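Local coordinates for protein ketosynthase (Streptomyces sp. MSC090213JE08, PDB 6KXD) that forms part of the ketosynthase/chain length factor of a highly reducing type II polyketide synthase and probably takes part in 3-oxoacyl-[acyl-carrier-protein] synthesis, at residues Val21-Trp25 and Ile337-Ala342; Thr114-Ile120 and Lys199-Ala205; Leu154-Gly159 and Pro170-Val174. One frame throughout, in Å; residues are numbered along the deposited sequence.

How the contacts relate
All three contacts are buried and reach one sheet, yet they illustrate how chemistry follows position in a fold. Contact 1 joins strand 20-29 to helix 332-344 mainly by apolar side chains, with a CH-pi contact. Contact 2, whose centre lies about 14 Å from that of contact 1, is the backbone-bonded parallel pairing of strands 114-119 and 199-206, with side chains packed on both faces. Contact 3 sets the start of helix 156-165 against strand 171-174 through polar side chains and a water, beside the partner ketosynthase subunit. Contacts 2 and 3, with centres about 8 Å apart, touch directly, since strand 114-119 pairs with strand 171-174; contact 3 is nested within the chain loop closed by contact 2.

Contact 1: residues Val21-Trp25 and Ile337-Ala342; sequences VITGW and IAAVLA
Apolar side chains can join a strand to a helix with little backbone approach: here the axes of strand residues 21-25 and helix residues 337-342 pass 10.1 Å apart at -98°. The strand is extended except at Thr23, where psi falls to 4°. Thr23 and Gly24 bond to the backbone of Leu237, consistent with a classic beta bulge, so Ile22 and Trp25 point together at the helix. Ile22, in the mt rotamer, sets CD1 3.9 Å from Ile337 CG2 and CG2 4.0 Å from Leu341 CD1. In the five-layered thiolase fold, helix 332-344 belongs to the buried central helix layer: one side meets strand 20-29, another packs on strand 354-360. Trp25 takes chi1 p and chi2 -79°, laying its indole across the helix, one face over Leu341 CD1 and Ala338 O. Leu341, also mt, places CD1 3.6 Å from Trp25 CD1 and 4.0 Å from the indole five-membered ring centroid, a CH-pi contact. Trp25 CE3 lies 3.7 Å from Ala338 CB, and Trp25 CZ2 4.2 Å from Ala342 CB.

Contact 2: residues Thr114-Ile120 and Lys199-Ala205; sequences TGVVLGI and KYLVGSA
Parallel strand pairing in the mixed-sheet core of the thiolase-fold N-terminal half is exemplified by residues 114-120 and 199-205, whose strand axes approach to 4.3 Å at an angle of 22°. The register runs from Thr114 beside Lys199 to Gly119 beside Ser204. Lys199 O accepts from Gly115 N at 2.7 Å, and a water lies 3.0 Å from Lys199 NZ and 2.8 Å from Thr114 OG1, which also bonds to Asp111. Tyr200, with chi1 near -115°, lays its ring across Gly115: CA of Gly115 is 3.6 Å from the ring centroid in a CH-pi contact, leaving no room for a side chain. A second water joins Tyr200 OH (2.7 Å) to Val116 O (2.8 Å). Leu201 N donates to Gly115 O at 2.8 Å, Leu201 O accepts from Val117 N at 2.9 Å, and Leu201 CD1 touches Thr114 CG2 at 3.5 Å. Val202 CG1 meets Val117 CG1 at 4.0 Å. Gly203 N bonds to Val117 O at 3.0 Å and Gly203 O to Gly119 N at 2.7 Å. Ser204 OG turns to Ala330 O and Ser334, while Ala205 N closes the series on Gly119 O at 3.0 Å. Leu118 (chi1 t, chi2 p) brings CD1 3.6 Å from Ser204 CA and 4.3 Å from Ala205 CB. Strands 171-174 and 229-240 flank the pair, and helix 180-193 covers the face bearing Val117, Tyr200 and Val202, opposite Thr114, Val116, Leu118 and Leu201.

Contact 3: residues Leu154-Gly159 and Pro170-Val174; sequences LNHAAG and PNTTV
Where a helix begins against a strand, a water can complete its first turn. Leu154 and Asn155 lead into helix 156-165, while residues 171-174 are extended; the closest CA atoms, those of Asn155 and Thr173, are 5.3 Å apart. Leu154 O lies 3.5 Å from Thr173 CG2. It also accepts, at 3.1 Å, from a water that in turn accepts from Ala158 N at 2.8 Å and donates to Thr173 OG1 at 3.0 Å, so the water stands between Leu154 O and Ala158 N. Asn155 occupies the N-cap position without a capping bond, its OD1 held instead by Ser153; its CA is 3.4 Å from Thr173 OG1, and Asn155 O accepts from Gly159 N at 3.0 Å. Ala158 points at the strand, with CB 3.2 Å from Thr173 OG1, whose side chain has chi1 m. Asn171, at chi1 t, reaches back so that its ND2 donates to Ala158 O at 3.0 Å; its OD1 bonds to Asn398 of the neighbouring ketosynthase subunit. Backbone bonds link Thr173 to that subunit too. A helix leading into a strand parallel to strand 114-119 makes this the closing half of a beta-alpha-beta crossover, placed at the dimer interface of a thiolase fold.

Contact 1: residues Val21-Trp25 and Ile337-Ala342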
loop_
_atom_site.group_PDB
_atom_site.type_symbol
_atom_site.label_atom_id
_atom_site.label_comp_id
_atom_site.label_asym_id
_atom_site.label_seq_id
_atom_site.Cartn_x
_atom_site.Cartn_y
_atom_site.Cartn_z
ATOM N N VAL B 21 17.199 9.521 -10.575
ATOM C CA VAL B 21 17.172 10.899 -10.741
ATOM C C VAL B 21 15.729 11.310 -10.922
ATOM O O VAL B 21 14.968 10.639 -11.609
ATOM C CB VAL B 21 18.059 11.378 -11.908
ATOM C CG1 VAL B 21 19.521 11.112 -11.582
ATOM C CG2 VAL B 21 17.703 10.763 -13.241
ATOM N N ILE B 22 15.403 12.443 -10.308
ATOM C CA ILE B 22 14.185 13.072 -10.578
ATOM C C ILE B 22 14.382 13.986 -11.789
ATOM O O ILE B 22 15.218 14.883 -11.730
ATOM C CB ILE B 22 13.736 13.881 -9.372
ATOM C CG1 ILE B 22 13.484 12.980 -8.162
ATOM C CG2 ILE B 22 12.545 14.706 -9.764
ATOM C CD1 ILE B 22 13.172 13.783 -6.901
ATOM N N THR B 23 13.554 13.809 -12.818
ATOM C CA THR B 23 13.693 14.597 -14.076
ATOM C C THR B 23 12.477 15.469 -14.311
ATOM O O THR B 23 12.429 16.215 -15.296
ATOM C CB THR B 23 13.952 13.660 -15.256
ATOM O OG1 THR B 23 12.748 12.906 -15.382
ATOM C CG2 THR B 23 15.147 12.772 -15.015
ATOM N N GLY B 24 11.539 15.470 -13.360
ATOM C CA GLY B 24 10.381 16.283 -13.485
ATOM C C GLY B 24 9.531 16.184 -12.227
ATOM O O GLY B 24 9.664 15.221 -11.494
ATOM N N TRP B 25 8.681 17.175 -12.044
ATOM C CA TRP B 25 7.773 17.172 -10.934
ATOM C C TRP B 25 6.566 18.017 -11.228
ATOM O O TRP B 25 6.538 18.847 -12.145
ATOM C CB TRP B 25 8.457 17.634 -9.665
ATOM C CG TRP B 25 8.969 19.029 -9.669
ATOM C CD1 TRP B 25 10.113 19.504 -10.244
ATOM C CD2 TRP B 25 8.328 20.151 -9.054
ATOM N NE1 TRP B 25 10.248 20.837 -9.989
ATOM C CE2 TRP B 25 9.167 21.269 -9.277
ATOM C CE3 TRP B 25 7.155 20.315 -8.315
ATOM C CZ2 TRP B 25 8.842 22.537 -8.804
ATOM C CZ3 TRP B 25 6.828 21.574 -7.859
ATOM C CH2 TRP B 25 7.670 22.667 -8.100
ATOM N N ILE B 337 10.108 17.486 -1.006
ATOM C CA ILE B 337 10.990 17.261 -2.094
ATOM C C ILE B 337 10.732 18.336 -3.154
ATOM O O ILE B 337 11.651 18.943 -3.626
ATOM C CB ILE B 337 10.855 15.837 -2.637
ATOM C CG1 ILE B 337 11.345 14.797 -1.622
ATOM C CG2 ILE B 337 11.610 15.748 -3.940
ATOM C CD1 ILE B 337 11.054 13.385 -2.005
ATOM N N ALA B 338 9.478 18.579 -3.510
ATOM C CA ALA B 338 9.132 19.642 -4.469
ATOM C C ALA B 338 9.623 21.023 -4.007
ATOM O O ALA B 338 10.098 21.799 -4.853
ATOM C CB ALA B 338 7.669 19.668 -4.754
ATOM N N ALA B 339 9.510 21.340 -2.714
ATOM C CA ALA B 339 10.001 22.606 -2.206
ATOM C C ALA B 339 11.516 22.707 -2.438
ATOM O O ALA B 339 12.015 23.767 -2.796
ATOM C CB ALA B 339 9.630 22.791 -0.767
ATOM N N VAL B 340 12.254 21.619 -2.218
ATOM C CA VAL B 340 13.672 21.586 -2.489
ATOM C C VAL B 340 13.929 21.867 -3.972
ATOM O O VAL B 340 14.796 22.697 -4.303
ATOM C CB VAL B 340 14.341 20.276 -2.052
ATOM C CG1 VAL B 340 15.753 20.189 -2.583
ATOM C CG2 VAL B 340 14.330 20.098 -0.543
ATOM N N LEU B 341 13.162 21.224 -4.862
ATOM C CA LEU B 341 13.387 21.392 -6.262
ATOM C C LEU B 341 13.037 22.829 -6.692
ATOM O O LEU B 341 13.746 23.404 -7.545
ATOM C CB LEU B 341 12.539 20.389 -7.046
ATOM C CG LEU B 341 12.827 18.921 -6.742
ATOM C CD1 LEU B 341 11.893 17.999 -7.519
ATOM C CD2 LEU B 341 14.249 18.596 -7.051
ATOM N N ALA B 342 11.966 23.380 -6.110
ATOM C CA ALA B 342 11.515 24.734 -6.353
ATOM C C ALA B 342 12.579 25.759 -5.919
ATOM O O ALA B 342 12.845 26.744 -6.650
ATOM C CB ALA B 342 10.209 24.984 -5.660
#

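Contact 2: residues Thr114-Ile120 and Lys199-Ala205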
loop_
_atom_site.group_PDB
_atom_site.type_symbol
_atom_site.label_atom_id
_atom_site.label_comp_id
_atom_site.label_asym_id
_atom_site.label_seq_id
_atom_site.Cartn_x
_atom_site.Cartn_y
_atom_site.Cartn_z
ATOM N N THR B 114 6.920 2.066 -17.389
ATOM C CA THR B 114 6.723 3.207 -16.530
ATOM C C THR B 114 5.867 2.771 -15.341
ATOM O O THR B 114 4.735 2.391 -15.510
ATOM C CB THR B 114 6.022 4.391 -17.182
ATOM O OG1 THR B 114 6.773 4.781 -18.340
ATOM C CG2 THR B 114 5.927 5.572 -16.247
ATOM N N GLY B 115 6.455 2.862 -14.163
ATOM C CA GLY B 115 5.751 2.523 -12.938
ATOM C C GLY B 115 4.999 3.712 -12.365
ATOM O O GLY B 115 5.313 4.928 -12.633
ATOM N N VAL B 116 4.025 3.408 -11.491
ATOM C CA VAL B 116 3.335 4.411 -10.743
ATOM C C VAL B 116 3.342 3.959 -9.295
ATOM O O VAL B 116 2.944 2.810 -9.060
ATOM C CB VAL B 116 1.863 4.573 -11.181
ATOM C CG1 VAL B 116 1.122 5.521 -10.244
ATOM C CG2 VAL B 116 1.767 5.054 -12.622
ATOM N N VAL B 117 3.805 4.827 -8.381
ATOM C CA VAL B 117 3.599 4.531 -6.952
ATOM C C VAL B 117 3.178 5.815 -6.237
ATOM O O VAL B 117 3.858 6.838 -6.329
ATOM C CB VAL B 117 4.813 3.861 -6.295
ATOM C CG1 VAL B 117 6.096 4.655 -6.426
ATOM C CG2 VAL B 117 4.511 3.546 -4.832
ATOM N N LEU B 118 2.021 5.757 -5.534
ATOM C CA LEU B 118 1.459 6.854 -4.844
ATOM C C LEU B 118 1.376 6.537 -3.348
ATOM O O LEU B 118 0.912 5.478 -2.996
ATOM C CB LEU B 118 0.066 7.140 -5.374
ATOM C CG LEU B 118 -0.564 8.446 -4.902
ATOM C CD1 LEU B 118 0.169 9.680 -5.431
ATOM C CD2 LEU B 118 -2.034 8.517 -5.314
ATOM N N GLY B 119 1.862 7.451 -2.516
ATOM C CA GLY B 119 1.664 7.347 -1.056
ATOM C C GLY B 119 0.393 8.070 -0.599
ATOM O O GLY B 119 -0.009 9.154 -1.086
ATOM N N ILE B 120 -0.259 7.471 0.399
ATOM C CA ILE B 120 -1.507 7.978 0.950
ATOM C C ILE B 120 -1.428 7.802 2.465
ATOM O O ILE B 120 -0.484 7.197 2.941
ATOM C CB ILE B 120 -2.721 7.213 0.401
ATOM C CG1 ILE B 120 -2.642 5.720 0.723
ATOM C CG2 ILE B 120 -2.872 7.483 -1.086
ATOM C CD1 ILE B 120 -3.910 4.904 0.417
ATOM N N LYS B 199 11.147 3.968 -15.708
ATOM C CA LYS B 199 10.742 5.268 -15.257
ATOM C C LYS B 199 9.601 5.070 -14.244
ATOM O O LYS B 199 8.888 4.074 -14.273
ATOM C CB LYS B 199 10.160 6.147 -16.359
ATOM C CG LYS B 199 11.081 6.548 -17.493
ATOM C CD LYS B 199 10.448 7.643 -18.331
ATOM C CE LYS B 199 10.786 7.524 -19.801
ATOM N NZ LYS B 199 10.253 6.244 -20.343
ATOM N N TYR B 200 9.440 6.045 -13.364
ATOM C CA TYR B 200 8.439 5.972 -12.324
ATOM C C TYR B 200 7.832 7.330 -12.109
ATOM O O TYR B 200 8.540 8.336 -12.069
ATOM C CB TYR B 200 9.006 5.525 -10.977
ATOM C CG TYR B 200 8.470 4.208 -10.515
ATOM C CD1 TYR B 200 7.195 4.088 -9.940
ATOM C CD2 TYR B 200 9.224 3.070 -10.672
ATOM C CE1 TYR B 200 6.716 2.851 -9.535
ATOM C CE2 TYR B 200 8.763 1.832 -10.262
ATOM C CZ TYR B 200 7.511 1.725 -9.680
ATOM O OH TYR B 200 7.123 0.471 -9.337
ATOM N N LEU B 201 6.505 7.333 -11.977
ATOM C CA LEU B 201 5.743 8.427 -11.437
ATOM C C LEU B 201 5.605 8.127 -9.958
ATOM O O LEU B 201 5.103 7.086 -9.627
ATOM C CB LEU B 201 4.339 8.466 -12.013
ATOM C CG LEU B 201 4.082 9.149 -13.333
ATOM C CD1 LEU B 201 4.369 8.196 -14.447
ATOM C CD2 LEU B 201 2.623 9.600 -13.394
ATOM N N VAL B 202 6.163 8.986 -9.114
ATOM C CA VAL B 202 6.259 8.692 -7.694
ATOM C C VAL B 202 5.667 9.899 -7.005
ATOM O O VAL B 202 6.073 11.055 -7.293
ATOM C CB VAL B 202 7.704 8.575 -7.192
ATOM C CG1 VAL B 202 7.760 8.252 -5.690
ATOM C CG2 VAL B 202 8.495 7.572 -7.985
ATOM N N GLY B 203 4.846 9.666 -5.985
ATOM C CA GLY B 203 4.463 10.837 -5.255
ATOM C C GLY B 203 3.494 10.478 -4.183
ATOM O O GLY B 203 3.414 9.296 -3.822
ATOM N N SER B 204 2.796 11.486 -3.685
ATOM C CA SER B 204 1.882 11.182 -2.621
ATOM C C SER B 204 0.807 12.242 -2.620
ATOM O O SER B 204 0.999 13.326 -3.215
ATOM C CB SER B 204 2.684 11.042 -1.344
ATOM O OG SER B 204 3.293 12.273 -0.967
ATOM N N ALA B 205 -0.328 11.975 -1.927
ATOM C CA ALA B 205 -1.474 12.846 -2.073
ATOM C C ALA B 205 -2.358 12.762 -0.842
ATOM O O ALA B 205 -2.505 11.684 -0.301
ATOM C CB ALA B 205 -2.268 12.475 -3.290
HETATM O O HOH W 1 9.296 3.720 -18.983
HETATM O O HOH W 2 4.486 0.505 -8.812
#

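Contact 3: residues Leu154-Gly159 and Pro170-Val174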
loop_
_atom_site.group_PDB
_atom_site.type_symbol
_atom_site.label_atom_id
_atom_site.label_comp_id
_atom_site.label_asym_id
_atom_site.label_seq_id
_atom_site.Cartn_x
_atom_site.Cartn_y
_atom_site.Cartn_z
ATOM N N LEU B 154 -8.430 2.189 -1.930
ATOM C CA LEU B 154 -7.262 2.981 -1.556
ATOM C C LEU B 154 -6.317 3.184 -2.761
ATOM O O LEU B 154 -5.623 4.165 -2.788
ATOM C CB LEU B 154 -6.547 2.326 -0.367
ATOM C CG LEU B 154 -7.350 2.254 0.949
ATOM C CD1 LEU B 154 -6.532 1.558 2.036
ATOM C CD2 LEU B 154 -7.754 3.659 1.422
ATOM N N ASN B 155 -6.269 2.230 -3.679
ATOM C CA ASN B 155 -5.393 2.261 -4.796
ATOM C C ASN B 155 -6.052 2.970 -5.974
ATOM O O ASN B 155 -5.497 2.975 -7.057
ATOM C CB ASN B 155 -4.898 0.873 -5.168
ATOM C CG ASN B 155 -5.990 -0.083 -5.591
ATOM O OD1 ASN B 155 -7.187 0.235 -5.422
ATOM N ND2 ASN B 155 -5.581 -1.243 -6.066
ATOM N N HIS B 156 -7.225 3.565 -5.781
ATOM C CA HIS B 156 -7.941 4.105 -6.909
ATOM C C HIS B 156 -7.183 5.258 -7.584
ATOM O O HIS B 156 -7.180 5.306 -8.812
ATOM C CB HIS B 156 -9.319 4.614 -6.555
ATOM C CG HIS B 156 -10.032 5.052 -7.782
ATOM N ND1 HIS B 156 -10.088 6.376 -8.175
ATOM C CD2 HIS B 156 -10.644 4.330 -8.753
ATOM C CE1 HIS B 156 -10.768 6.440 -9.330
ATOM N NE2 HIS B 156 -11.124 5.234 -9.680
ATOM N N ALA B 157 -6.602 6.185 -6.818
ATOM C CA ALA B 157 -5.880 7.312 -7.453
ATOM C C ALA B 157 -4.748 6.795 -8.358
ATOM O O ALA B 157 -4.603 7.253 -9.528
ATOM C CB ALA B 157 -5.387 8.316 -6.423
ATOM N N ALA B 158 -3.961 5.804 -7.900
ATOM C CA ALA B 158 -2.846 5.313 -8.649
ATOM C C ALA B 158 -3.362 4.630 -9.931
ATOM O O ALA B 158 -2.816 4.827 -10.999
ATOM C CB ALA B 158 -1.996 4.413 -7.784
ATOM N N GLY B 159 -4.411 3.826 -9.771
ATOM C CA GLY B 159 -5.075 3.104 -10.847
ATOM C C GLY B 159 -5.683 4.050 -11.864
ATOM O O GLY B 159 -5.567 3.815 -13.085
ATOM N N PRO B 170 4.001 -1.275 -13.537
ATOM C CA PRO B 170 3.704 -1.520 -12.120
ATOM C C PRO B 170 2.891 -0.343 -11.556
ATOM O O PRO B 170 3.121 0.836 -11.867
ATOM C CB PRO B 170 5.095 -1.583 -11.492
ATOM C CG PRO B 170 5.967 -2.077 -12.636
ATOM C CD PRO B 170 5.441 -1.328 -13.827
ATOM N N ASN B 171 1.904 -0.669 -10.739
ATOM C CA ASN B 171 0.990 0.304 -10.221
ATOM C C ASN B 171 0.771 -0.010 -8.749
ATOM O O ASN B 171 0.154 -1.012 -8.458
ATOM C CB ASN B 171 -0.327 0.280 -10.965
ATOM C CG ASN B 171 -1.135 1.521 -10.703
ATOM O OD1 ASN B 171 -1.952 1.540 -9.789
ATOM N ND2 ASN B 171 -0.941 2.533 -11.539
ATOM N N THR B 172 1.304 0.848 -7.873
ATOM C CA THR B 172 1.314 0.566 -6.480
ATOM C C THR B 172 0.819 1.797 -5.713
ATOM O O THR B 172 1.005 2.941 -6.091
ATOM C CB THR B 172 2.717 0.180 -6.013
ATOM O OG1 THR B 172 3.185 -0.861 -6.861
ATOM C CG2 THR B 172 2.740 -0.301 -4.579
ATOM N N THR B 173 0.174 1.534 -4.571
ATOM C CA THR B 173 -0.189 2.542 -3.635
ATOM C C THR B 173 0.361 2.087 -2.293
ATOM O O THR B 173 0.281 0.869 -1.991
ATOM C CB THR B 173 -1.708 2.739 -3.539
ATOM O OG1 THR B 173 -2.121 2.989 -4.879
ATOM C CG2 THR B 173 -2.118 3.892 -2.660
ATOM N N VAL B 174 0.965 3.020 -1.568
ATOM C CA VAL B 174 1.545 2.700 -0.278
ATOM C C VAL B 174 0.963 3.715 0.691
ATOM O O VAL B 174 0.625 4.806 0.361
ATOM C CB VAL B 174 3.087 2.702 -0.245
ATOM C CG1 VAL B 174 3.659 1.624 -1.144
ATOM C CG2 VAL B 174 3.659 4.083 -0.560
HETATM O O HOH W 3 -3.854 5.379 -5.086
#